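Long-range contacts in fumarylacetoacetate hydrolase (Burkholderia xenovorans, PDB 5TI1), which probably hydrolyses fumarylacetoacetate to fumarate and acetoacetate, the last step of phenylalanine and tyrosine breakdown, using a bound divalent metal ion: residues I39-G45 with V57-I61; A93-I98 with L144-I148; E226-G230 with L257-W261; F253-L258 with I286-T292. All blocks are in the same frame, centred on the assembly; numbering follows the deposited sequence. Where two conformers were deposited one is given.

Contact 1: I39-G45 with V57-I61; sequences IQNLPFG and VGVAI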
# COMPACT_ATOMS: atom_id res chain seq x y z
N ILE B 39 -15.22 -26.96 -16.32
CA ILE B 39 -16.48 -26.40 -15.85
C ILE B 39 -16.49 -26.31 -14.33
O ILE B 39 -17.29 -25.56 -13.75
CB ILE B 39 -17.68 -27.22 -16.37
CG1 ILE B 39 -18.97 -26.39 -16.31
CG2 ILE B 39 -17.82 -28.52 -15.59
CD1 ILE B 39 -20.21 -27.15 -16.77
N GLN B 40 -15.60 -27.04 -13.66
CA GLN B 40 -15.51 -26.98 -12.20
C GLN B 40 -14.77 -25.74 -11.72
O GLN B 40 -14.85 -25.41 -10.53
CB GLN B 40 -14.82 -28.24 -11.67
CG GLN B 40 -15.65 -29.52 -11.74
CD GLN B 40 -15.64 -30.17 -13.11
OE1 GLN B 40 -14.94 -29.72 -14.02
NE2 GLN B 40 -16.41 -31.25 -13.26
N ASN B 41 -14.06 -25.04 -12.61
CA ASN B 41 -13.26 -23.90 -12.20
C ASN B 41 -14.11 -22.65 -12.13
O ASN B 41 -14.50 -22.22 -11.04
CB ASN B 41 -12.08 -23.72 -13.16
CG ASN B 41 -11.08 -22.68 -12.66
OD1 ASN B 41 -11.35 -21.96 -11.70
ND2 ASN B 41 -9.92 -22.62 -13.29
N LEU B 42 -14.39 -22.05 -13.29
CA LEU B 42 -15.16 -20.82 -13.41
C LEU B 42 -14.46 -19.67 -12.67
O LEU B 42 -15.02 -19.11 -11.71
CB LEU B 42 -16.58 -21.03 -12.88
CG LEU B 42 -17.28 -22.26 -13.47
CD1 LEU B 42 -18.69 -22.43 -12.90
CD2 LEU B 42 -17.30 -22.19 -14.99
N PRO B 43 -13.25 -19.30 -13.08
CA PRO B 43 -12.57 -18.18 -12.43
C PRO B 43 -13.03 -16.85 -13.02
O PRO B 43 -13.55 -16.78 -14.13
CB PRO B 43 -11.10 -18.44 -12.75
CG PRO B 43 -11.15 -19.06 -14.14
CD PRO B 43 -12.45 -19.86 -14.19
N PHE B 44 -12.79 -15.78 -12.26
CA PHE B 44 -13.21 -14.43 -12.63
C PHE B 44 -12.02 -13.59 -13.08
O PHE B 44 -10.94 -13.67 -12.50
CB PHE B 44 -13.92 -13.72 -11.47
CG PHE B 44 -15.25 -14.30 -11.14
CD1 PHE B 44 -16.40 -13.82 -11.75
CD2 PHE B 44 -15.37 -15.32 -10.21
CE1 PHE B 44 -17.64 -14.36 -11.44
CE2 PHE B 44 -16.60 -15.86 -9.90
CZ PHE B 44 -17.74 -15.38 -10.51
N GLY B 45 -12.26 -12.76 -14.10
CA GLY B 45 -11.26 -11.84 -14.60
C GLY B 45 -11.92 -10.62 -15.23
O GLY B 45 -13.14 -10.49 -15.24
N VAL B 57 -16.47 -7.96 -16.88
CA VAL B 57 -16.17 -9.16 -16.12
C VAL B 57 -16.32 -10.39 -17.01
O VAL B 57 -17.32 -10.53 -17.73
CB VAL B 57 -17.09 -9.26 -14.89
CG1 VAL B 57 -16.82 -10.55 -14.17
CG2 VAL B 57 -16.85 -8.07 -13.97
N GLY B 58 -15.34 -11.28 -16.95
CA GLY B 58 -15.39 -12.51 -17.71
C GLY B 58 -15.12 -13.71 -16.82
O GLY B 58 -14.51 -13.61 -15.76
N VAL B 59 -15.60 -14.86 -17.28
CA VAL B 59 -15.33 -16.13 -16.64
C VAL B 59 -14.72 -17.06 -17.68
O VAL B 59 -15.30 -17.26 -18.75
CB VAL B 59 -16.61 -16.74 -16.02
CG1 VAL B 59 -16.35 -18.15 -15.54
CG2 VAL B 59 -17.09 -15.88 -14.87
N ALA B 60 -13.55 -17.61 -17.36
CA ALA B 60 -12.88 -18.52 -18.29
C ALA B 60 -13.59 -19.87 -18.32
O ALA B 60 -13.98 -20.42 -17.28
CB ALA B 60 -11.42 -18.71 -17.90
N ILE B 61 -13.74 -20.41 -19.53
CA ILE B 61 -14.25 -21.76 -19.70
C ILE B 61 -13.58 -22.34 -20.94
O ILE B 61 -13.66 -21.77 -22.04
CB ILE B 61 -15.80 -21.76 -19.79
CG1 ILE B 61 -16.33 -23.20 -19.82
CG2 ILE B 61 -16.31 -20.90 -20.95
CD1 ILE B 61 -16.25 -23.88 -18.48
O HOH W 1 -13.43 -22.39 -15.98
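Val59 lies at the apolar centre, its two methyl groups facing different partners: CG1 is 3.9 Å from Leu42 CB and 4.5 Å from Pro43 CD, while CG2 is 3.8 Å from Phe44 CE1. Val57 CG1 meets the edge of the Phe44 ring, 4.1 Å from CD1. Farther out, Ile61 CD1 sits 4.0 Å from Leu42 CD2 and 4.2 Å from Ile39 CB. Pro43 CG and Ala60 CB, 3.8 Å apart, pack together against Trp289. Leu68 covers Phe44, Val57 and Val59, and Leu112 and Leu116 of helix 102-116 close over Val59 and Ile61.

These residues belong to the antiparallel beta hairpin of strands 44-49 and 56-61, neighbours in the sheet of the N-terminal region. Phe44 and Val59 form a non-hydrogen-bonded pair with CA atoms 4.8 Å apart, their side chains on one face; Gly45 and Gly58 are the adjoining hydrogen-bonded pair.

The glycine pair is joined by Gly45 N to Gly58 O and Gly58 N to Gly45 O, both 2.9 Å. Beyond it the pairing loosens: Ala60 N reaches Pro43 O in a weak bond of 3.3 Å, and the same oxygen receives a CA-H...O contact from Val59 CA at 3.1 Å. Where the chains part, a water accepts from Leu42 N (2.9 Å) and donates to Ala60 O (2.4 Å).

Contact 2: A93-I98 with L144-I148; sequences ALNDFI and LPVQI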
# COMPACT_ATOMS: atom_id res chain seq x y z
N ALA B 93 -12.64 -3.48 -13.04
CA ALA B 93 -12.10 -4.29 -11.96
C ALA B 93 -13.26 -5.07 -11.34
O ALA B 93 -14.43 -4.68 -11.48
CB ALA B 93 -11.41 -3.43 -10.90
N LEU B 94 -12.93 -6.16 -10.67
CA LEU B 94 -13.91 -7.04 -10.04
C LEU B 94 -14.39 -6.53 -8.69
O LEU B 94 -15.26 -7.18 -8.08
CB LEU B 94 -13.32 -8.44 -9.85
CG LEU B 94 -13.16 -9.30 -11.10
CD1 LEU B 94 -12.22 -10.47 -10.83
CD2 LEU B 94 -14.53 -9.82 -11.49
N ASN B 95 -13.85 -5.41 -8.21
CA ASN B 95 -14.11 -4.97 -6.83
C ASN B 95 -15.59 -4.88 -6.53
O ASN B 95 -16.08 -5.48 -5.56
CB ASN B 95 -13.43 -3.63 -6.57
CG ASN B 95 -11.91 -3.70 -6.69
OD1 ASN B 95 -11.39 -4.25 -7.66
ND2 ASN B 95 -11.20 -3.15 -5.71
N ASP B 96 -16.33 -4.13 -7.36
CA ASP B 96 -17.76 -3.92 -7.12
C ASP B 96 -18.53 -5.23 -7.06
O ASP B 96 -19.42 -5.40 -6.22
CB ASP B 96 -18.33 -3.00 -8.21
CG ASP B 96 -17.92 -1.55 -8.03
OD1 ASP B 96 -17.33 -1.21 -7.00
OD2 ASP B 96 -18.19 -0.74 -8.94
N PHE B 97 -18.22 -6.17 -7.96
CA PHE B 97 -18.90 -7.47 -7.92
C PHE B 97 -18.50 -8.27 -6.69
O PHE B 97 -19.36 -8.88 -6.04
CB PHE B 97 -18.60 -8.27 -9.19
CG PHE B 97 -18.93 -9.73 -9.06
CD1 PHE B 97 -20.24 -10.15 -9.01
CD2 PHE B 97 -17.92 -10.68 -8.95
CE1 PHE B 97 -20.56 -11.49 -8.88
CE2 PHE B 97 -18.23 -12.02 -8.81
CZ PHE B 97 -19.55 -12.43 -8.77
N ILE B 98 -17.20 -8.29 -6.35
CA ILE B 98 -16.75 -8.98 -5.14
C ILE B 98 -17.45 -8.40 -3.91
O ILE B 98 -17.94 -9.15 -3.05
CB ILE B 98 -15.22 -8.89 -5.01
CG1 ILE B 98 -14.53 -9.71 -6.09
CG2 ILE B 98 -14.78 -9.40 -3.66
CD1 ILE B 98 -13.02 -9.39 -6.23
N LEU B 144 -5.46 -6.61 -15.27
CA LEU B 144 -5.39 -6.78 -13.82
C LEU B 144 -6.81 -6.98 -13.29
O LEU B 144 -7.70 -6.19 -13.58
CB LEU B 144 -4.72 -5.57 -13.17
CG LEU B 144 -4.18 -5.82 -11.77
CD1 LEU B 144 -2.99 -6.78 -11.86
CD2 LEU B 144 -3.80 -4.50 -11.07
N PRO B 145 -7.07 -8.07 -12.56
CA PRO B 145 -8.47 -8.40 -12.27
C PRO B 145 -9.09 -7.54 -11.18
O PRO B 145 -10.33 -7.45 -11.13
CB PRO B 145 -8.40 -9.87 -11.83
CG PRO B 145 -7.04 -10.03 -11.29
CD PRO B 145 -6.17 -9.19 -12.21
N VAL B 146 -8.30 -6.90 -10.33
CA VAL B 146 -8.84 -6.08 -9.25
C VAL B 146 -8.03 -4.80 -9.15
O VAL B 146 -6.86 -4.76 -9.53
CB VAL B 146 -8.83 -6.82 -7.89
CG1 VAL B 146 -9.90 -7.89 -7.85
CG2 VAL B 146 -7.45 -7.43 -7.62
N GLN B 147 -8.68 -3.74 -8.65
CA GLN B 147 -8.00 -2.53 -8.20
C GLN B 147 -7.57 -2.78 -6.76
O GLN B 147 -8.41 -2.86 -5.86
CB GLN B 147 -8.91 -1.31 -8.29
CG GLN B 147 -8.22 0.02 -7.96
CD GLN B 147 -8.13 0.33 -6.46
OE1 GLN B 147 -9.04 0.02 -5.68
NE2 GLN B 147 -7.02 0.94 -6.05
N ILE B 148 -6.26 -2.91 -6.55
CA ILE B 148 -5.72 -3.43 -5.30
C ILE B 148 -5.56 -2.27 -4.32
O ILE B 148 -4.66 -1.42 -4.52
CB ILE B 148 -4.39 -4.15 -5.54
CG1 ILE B 148 -4.60 -5.28 -6.55
CG2 ILE B 148 -3.79 -4.68 -4.25
CD1 ILE B 148 -3.31 -5.81 -7.16
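Three hydrogen bonds tie the start of helix 95-99 to the loop that follows strand 140-143. One is between backbone atoms, Leu94 N to Pro145 O at 2.9 Å. The other two come from the amide of Asn95, which treats Gln147 much as a neighbouring strand would: OD1 accepts from Gln147 N at 2.9 Å and ND2 donates to Gln147 O at 2.8 Å, with N-H...O angles of 152° and 169°. Both polar ends of one side chain thus pair with one residue's backbone. Beside them, Ala93 CB makes a plain van der Waals contact with Gln147 N at 3.6 Å.

The apolar part centres on Val146, whose CG1 lies 4.0 Å from Leu94 CB and 3.8 Å from Ile98 CD1. Leu94 CD1 also rests 4.0 Å from Pro145 CB.

Ile290 of strand 284-292 touches Leu94, Pro145 and Val146, while Leu94 also reaches Phe44 and Ile46 of strand 44-49, so the contact packs against both the N-terminal hairpin and the central sheet.

Contact 3: E226-G230 with L257-W261; sequences ELETG and LLNDW. With MG (magnesium ion), chain K; NA (sodium ion), chain L.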
# COMPACT_ATOMS: atom_id res chain seq x y z
N GLU B 226 10.13 -14.72 -7.17
CA GLU B 226 9.65 -15.37 -5.96
C GLU B 226 8.32 -16.01 -6.32
O GLU B 226 7.33 -15.29 -6.56
CB GLU B 226 9.52 -14.40 -4.79
CG GLU B 226 10.86 -13.82 -4.35
CD GLU B 226 10.89 -13.42 -2.89
OE1 GLU B 226 11.98 -13.50 -2.28
OE2 GLU B 226 9.85 -13.03 -2.36
N LEU B 227 8.32 -17.34 -6.42
CA LEU B 227 7.11 -18.09 -6.72
C LEU B 227 6.18 -18.03 -5.52
O LEU B 227 6.55 -18.47 -4.42
CB LEU B 227 7.45 -19.54 -7.05
CG LEU B 227 6.26 -20.51 -6.95
CD1 LEU B 227 5.27 -20.27 -8.06
CD2 LEU B 227 6.76 -21.95 -7.02
N GLU B 228 4.98 -17.49 -5.72
CA GLU B 228 4.01 -17.31 -4.65
C GLU B 228 2.60 -17.47 -5.19
O GLU B 228 2.37 -17.47 -6.40
CB GLU B 228 4.13 -15.93 -3.99
CG GLU B 228 5.53 -15.56 -3.54
CD GLU B 228 5.55 -14.30 -2.72
OE1 GLU B 228 6.61 -13.67 -2.60
OE2 GLU B 228 4.48 -13.95 -2.18
N THR B 229 1.64 -17.57 -4.27
CA THR B 229 0.25 -17.30 -4.59
C THR B 229 -0.18 -16.02 -3.89
O THR B 229 0.39 -15.61 -2.87
CB THR B 229 -0.66 -18.44 -4.14
OG1 THR B 229 -0.67 -18.47 -2.72
CG2 THR B 229 -0.17 -19.80 -4.68
N GLY B 230 -1.21 -15.38 -4.44
CA GLY B 230 -1.82 -14.27 -3.74
C GLY B 230 -3.29 -14.53 -3.56
O GLY B 230 -3.96 -14.95 -4.51
N LEU B 257 -1.84 -16.54 -9.11
CA LEU B 257 -0.40 -16.74 -9.04
C LEU B 257 0.29 -15.38 -8.93
O LEU B 257 -0.18 -14.39 -9.46
CB LEU B 257 0.11 -17.48 -10.27
CG LEU B 257 -0.56 -18.84 -10.56
CD1 LEU B 257 -0.11 -19.40 -11.89
CD2 LEU B 257 -0.28 -19.82 -9.44
N LEU B 258 1.44 -15.36 -8.25
CA LEU B 258 2.10 -14.10 -7.90
C LEU B 258 3.61 -14.29 -7.97
O LEU B 258 4.16 -15.15 -7.28
CB LEU B 258 1.67 -13.62 -6.51
CG LEU B 258 2.06 -12.19 -6.06
CD1 LEU B 258 1.11 -11.67 -4.95
CD2 LEU B 258 3.49 -12.12 -5.59
N ASN B 259 4.27 -13.50 -8.82
CA ASN B 259 5.72 -13.49 -8.92
C ASN B 259 6.21 -12.18 -8.33
O ASN B 259 6.08 -11.12 -8.96
CB ASN B 259 6.18 -13.65 -10.37
CG ASN B 259 7.70 -13.71 -10.49
OD1 ASN B 259 8.41 -13.61 -9.48
ND2 ASN B 259 8.21 -13.91 -11.72
N ASP B 260 6.78 -12.25 -7.13
CA ASP B 260 7.31 -11.08 -6.45
C ASP B 260 8.77 -10.89 -6.87
O ASP B 260 9.71 -11.29 -6.18
CB ASP B 260 7.19 -11.23 -4.93
CG ASP B 260 7.81 -10.08 -4.16
OD1 ASP B 260 7.93 -8.97 -4.74
OD2 ASP B 260 8.21 -10.29 -2.99
N TRP B 261 8.94 -10.27 -8.05
CA TRP B 261 10.28 -10.01 -8.57
C TRP B 261 11.15 -9.33 -7.52
O TRP B 261 10.73 -8.38 -6.86
CB TRP B 261 10.20 -9.12 -9.82
CG TRP B 261 9.28 -9.62 -10.90
CD1 TRP B 261 7.98 -9.26 -11.11
CD2 TRP B 261 9.61 -10.55 -11.95
NE1 TRP B 261 7.47 -9.92 -12.21
CE2 TRP B 261 8.45 -10.71 -12.74
CE3 TRP B 261 10.76 -11.26 -12.28
CZ2 TRP B 261 8.42 -11.54 -13.87
CZ3 TRP B 261 10.73 -12.10 -13.39
CH2 TRP B 261 9.57 -12.23 -14.18
MG MG K . 7.97 -12.21 -1.62
NA NA L . 8.38 -7.51 -6.55
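Three of the four protein ligands of the magnesium ion come from this contact, where two antiparallel strands meet. Glu226 OE2 and Glu228 OE1 each bind MG at 2.2 Å and Asp260 OD2 binds it at 2.4 Å; Asp153 completes the protein ligands. The close approach of Glu226 OE2 to Asp260 OD2, 3.3 Å, is explained by the cation they share. Asp260 bridges two ions, since its OD1 binds NA at 2.4 Å; Trp261 O adds a ligand at 2.5 Å, and Lys280, Ala283 and Thr284 supply the rest.

Backbone pairing sets these carboxylates side by side. Glu228 and Leu258 form a hydrogen-bonded pair with CA atoms 5.0 Å apart: Leu258 N donates to Glu228 O at 3.0 Å, and Glu228 N makes a weak bond to Leu258 O at 2.9 Å. Nearer the metal, Asp260 N donates to Glu226 O and Glu226 N to Asn259 OD1, each at 3.1 Å, so the Asn259 side chain continues the pairing. Asp260 is the centre of an inverse gamma turn, and its CA-to-CB bond points toward the glutamate strand.

Arg264 forms a salt bridge with Glu226 OE1, and Gly376 is the strongest polar partner of the Glu228 side chain outside the segments. In the mixed sheet, strand 223-233 runs between 372-374 and 252-263; Leu227 and Asn259 share a face and touch Leu419 of strand 416-424, while Leu257 packs on Phe432 and Cys435 of strand 429-440.

Contact 4: F253-L258 with I286-T292; sequences FGMVLL and ISPWIVT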
# COMPACT_ATOMS: atom_id res chain seq x y z
N PHE B 253 -11.84 -14.13 -1.19
CA PHE B 253 -12.59 -14.35 -2.42
C PHE B 253 -11.96 -15.44 -3.30
O PHE B 253 -12.66 -16.34 -3.77
CB PHE B 253 -12.69 -13.03 -3.20
CG PHE B 253 -13.28 -13.17 -4.57
CD1 PHE B 253 -14.60 -13.58 -4.73
CD2 PHE B 253 -12.52 -12.88 -5.71
CE1 PHE B 253 -15.16 -13.71 -6.00
CE2 PHE B 253 -13.07 -13.01 -6.98
CZ PHE B 253 -14.39 -13.42 -7.13
N GLY B 254 -10.66 -15.35 -3.54
CA GLY B 254 -10.03 -16.30 -4.43
C GLY B 254 -8.53 -16.11 -4.44
O GLY B 254 -7.97 -15.39 -3.60
N MET B 255 -7.88 -16.74 -5.42
CA MET B 255 -6.42 -16.80 -5.47
C MET B 255 -5.93 -16.56 -6.89
O MET B 255 -6.63 -16.85 -7.86
CB MET B 255 -5.92 -18.15 -4.97
CG MET B 255 -4.45 -18.20 -4.64
SD MET B 255 -3.99 -19.84 -4.07
CE MET B 255 -4.97 -19.97 -2.57
N VAL B 256 -4.72 -16.01 -6.98
CA VAL B 256 -3.99 -15.85 -8.23
C VAL B 256 -2.57 -16.37 -8.01
O VAL B 256 -2.14 -16.61 -6.88
CB VAL B 256 -3.95 -14.38 -8.70
CG1 VAL B 256 -5.35 -13.89 -9.04
CG2 VAL B 256 -3.27 -13.51 -7.65
N LEU B 257 -1.84 -16.54 -9.11
CA LEU B 257 -0.40 -16.74 -9.04
C LEU B 257 0.29 -15.38 -8.93
O LEU B 257 -0.18 -14.39 -9.46
CB LEU B 257 0.11 -17.48 -10.27
CG LEU B 257 -0.56 -18.84 -10.56
CD1 LEU B 257 -0.11 -19.40 -11.89
CD2 LEU B 257 -0.28 -19.82 -9.44
N LEU B 258 1.44 -15.36 -8.25
CA LEU B 258 2.10 -14.10 -7.90
C LEU B 258 3.61 -14.29 -7.97
O LEU B 258 4.16 -15.15 -7.28
CB LEU B 258 1.67 -13.62 -6.51
CG LEU B 258 2.06 -12.19 -6.06
CD1 LEU B 258 1.11 -11.67 -4.95
CD2 LEU B 258 3.49 -12.12 -5.59
N ILE B 286 0.94 -10.67 -11.28
CA ILE B 286 -0.05 -11.69 -10.94
C ILE B 286 -0.72 -12.21 -12.21
O ILE B 286 -0.79 -11.53 -13.24
CB ILE B 286 -1.12 -11.20 -9.94
CG1 ILE B 286 -1.93 -10.02 -10.49
CG2 ILE B 286 -0.47 -10.84 -8.60
CD1 ILE B 286 -3.13 -9.64 -9.59
N SER B 287 -1.19 -13.46 -12.13
CA SER B 287 -2.00 -14.03 -13.18
C SER B 287 -3.35 -13.31 -13.25
O SER B 287 -3.79 -12.69 -12.28
CB SER B 287 -2.20 -15.53 -12.93
OG SER B 287 -2.79 -15.75 -11.66
N PRO B 288 -4.03 -13.38 -14.40
CA PRO B 288 -5.24 -12.56 -14.58
C PRO B 288 -6.53 -13.19 -14.07
O PRO B 288 -7.51 -12.46 -13.86
CB PRO B 288 -5.30 -12.35 -16.10
CG PRO B 288 -4.62 -13.56 -16.66
CD PRO B 288 -3.55 -13.94 -15.68
N TRP B 289 -6.58 -14.51 -13.86
CA TRP B 289 -7.81 -15.21 -13.49
C TRP B 289 -7.86 -15.48 -11.99
O TRP B 289 -7.00 -16.19 -11.44
CB TRP B 289 -7.95 -16.53 -14.26
CG TRP B 289 -8.15 -16.36 -15.74
CD1 TRP B 289 -7.27 -16.69 -16.73
CD2 TRP B 289 -9.30 -15.81 -16.39
NE1 TRP B 289 -7.79 -16.38 -17.95
CE2 TRP B 289 -9.04 -15.83 -17.78
CE3 TRP B 289 -10.52 -15.29 -15.94
CZ2 TRP B 289 -9.96 -15.37 -18.73
CZ3 TRP B 289 -11.43 -14.82 -16.88
CH2 TRP B 289 -11.14 -14.87 -18.26
N ILE B 290 -8.88 -14.97 -11.31
CA ILE B 290 -9.01 -15.23 -9.88
C ILE B 290 -9.82 -16.51 -9.73
O ILE B 290 -11.01 -16.54 -10.05
CB ILE B 290 -9.66 -14.07 -9.13
CG1 ILE B 290 -8.80 -12.80 -9.27
CG2 ILE B 290 -9.76 -14.43 -7.67
CD1 ILE B 290 -9.33 -11.63 -8.47
N VAL B 291 -9.16 -17.56 -9.27
CA VAL B 291 -9.83 -18.84 -9.01
C VAL B 291 -10.49 -18.72 -7.65
O VAL B 291 -9.82 -18.43 -6.65
CB VAL B 291 -8.83 -20.00 -9.05
CG1 VAL B 291 -9.49 -21.30 -8.58
CG2 VAL B 291 -8.23 -20.18 -10.47
N THR B 292 -11.81 -18.91 -7.60
CA THR B 292 -12.55 -18.67 -6.36
C THR B 292 -12.20 -19.69 -5.29
O THR B 292 -11.89 -20.85 -5.56
CB THR B 292 -14.07 -18.70 -6.58
OG1 THR B 292 -14.47 -19.98 -7.10
CG2 THR B 292 -14.52 -17.60 -7.52
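Two short runs of antiparallel pairing join these segments, each closed by two hydrogen bonds. In the first, Met255 N donates to Val291 O at 2.9 Å and Val291 N to Met255 O at 3.0 Å. In the second, Ser287 N donates to Leu257 O at 3.0 Å, but the return bond comes from a side chain: Leu257 N gives its hydrogen to Ser287 OG at 2.8 Å. Ser287 O, buried here, has no polar partner in the model. Between the two runs the register shifts by two residues as Pro288 and Trp289 bow away.

Strands 252-263 and 284-292 are adjacent in the mixed central sheet, and the bow is an interruption within strand 284-292. On its other edge strand 252-263 bonds to 223-233, Val256 with Gly230 and both Phe253 and Gly254 with Val232, while Ile286 pairs with Val194. Val256 fills the bow, with CG1 3.6 Å from Ile290 CG1 and CG2 3.9 Å from Ile286 CB.

At the far end, Gly254 CA comes within 3.1 Å of Val291 O, where an ideal CB would clash. Phe253 CE2 lies 3.7 Å from Ile290 CG2. Thr292 occupies the N-cap of helix 293-296, its OG1 hydrogen-bonded to Ala295 N.

Along the chain, contacts 1 and 2 close in turn before contacts 3 and 4 open. Contacts 3 and 4, with centres about 11 Å apart, share Leu257 and Leu258: strand 252-263 lies between 223-233 and 284-292 in the central mixed sheet. Contact 4 is also about 11 Å, centre to centre, from each of contacts 1 and 2. Ile290 links all three, its N 2.7 Å from Phe44 O in a probable hydrogen bond and its CD1 3.8 Å from Val146 CG1. Contacts 1 and 2 meet through Phe44 CE1 and Phe97 CE2, 3.6 Å apart. Packing therefore runs unbroken from the N-terminal hairpin to the magnesium site, although the centres of contacts 1 and 3 are about 21 Å apart.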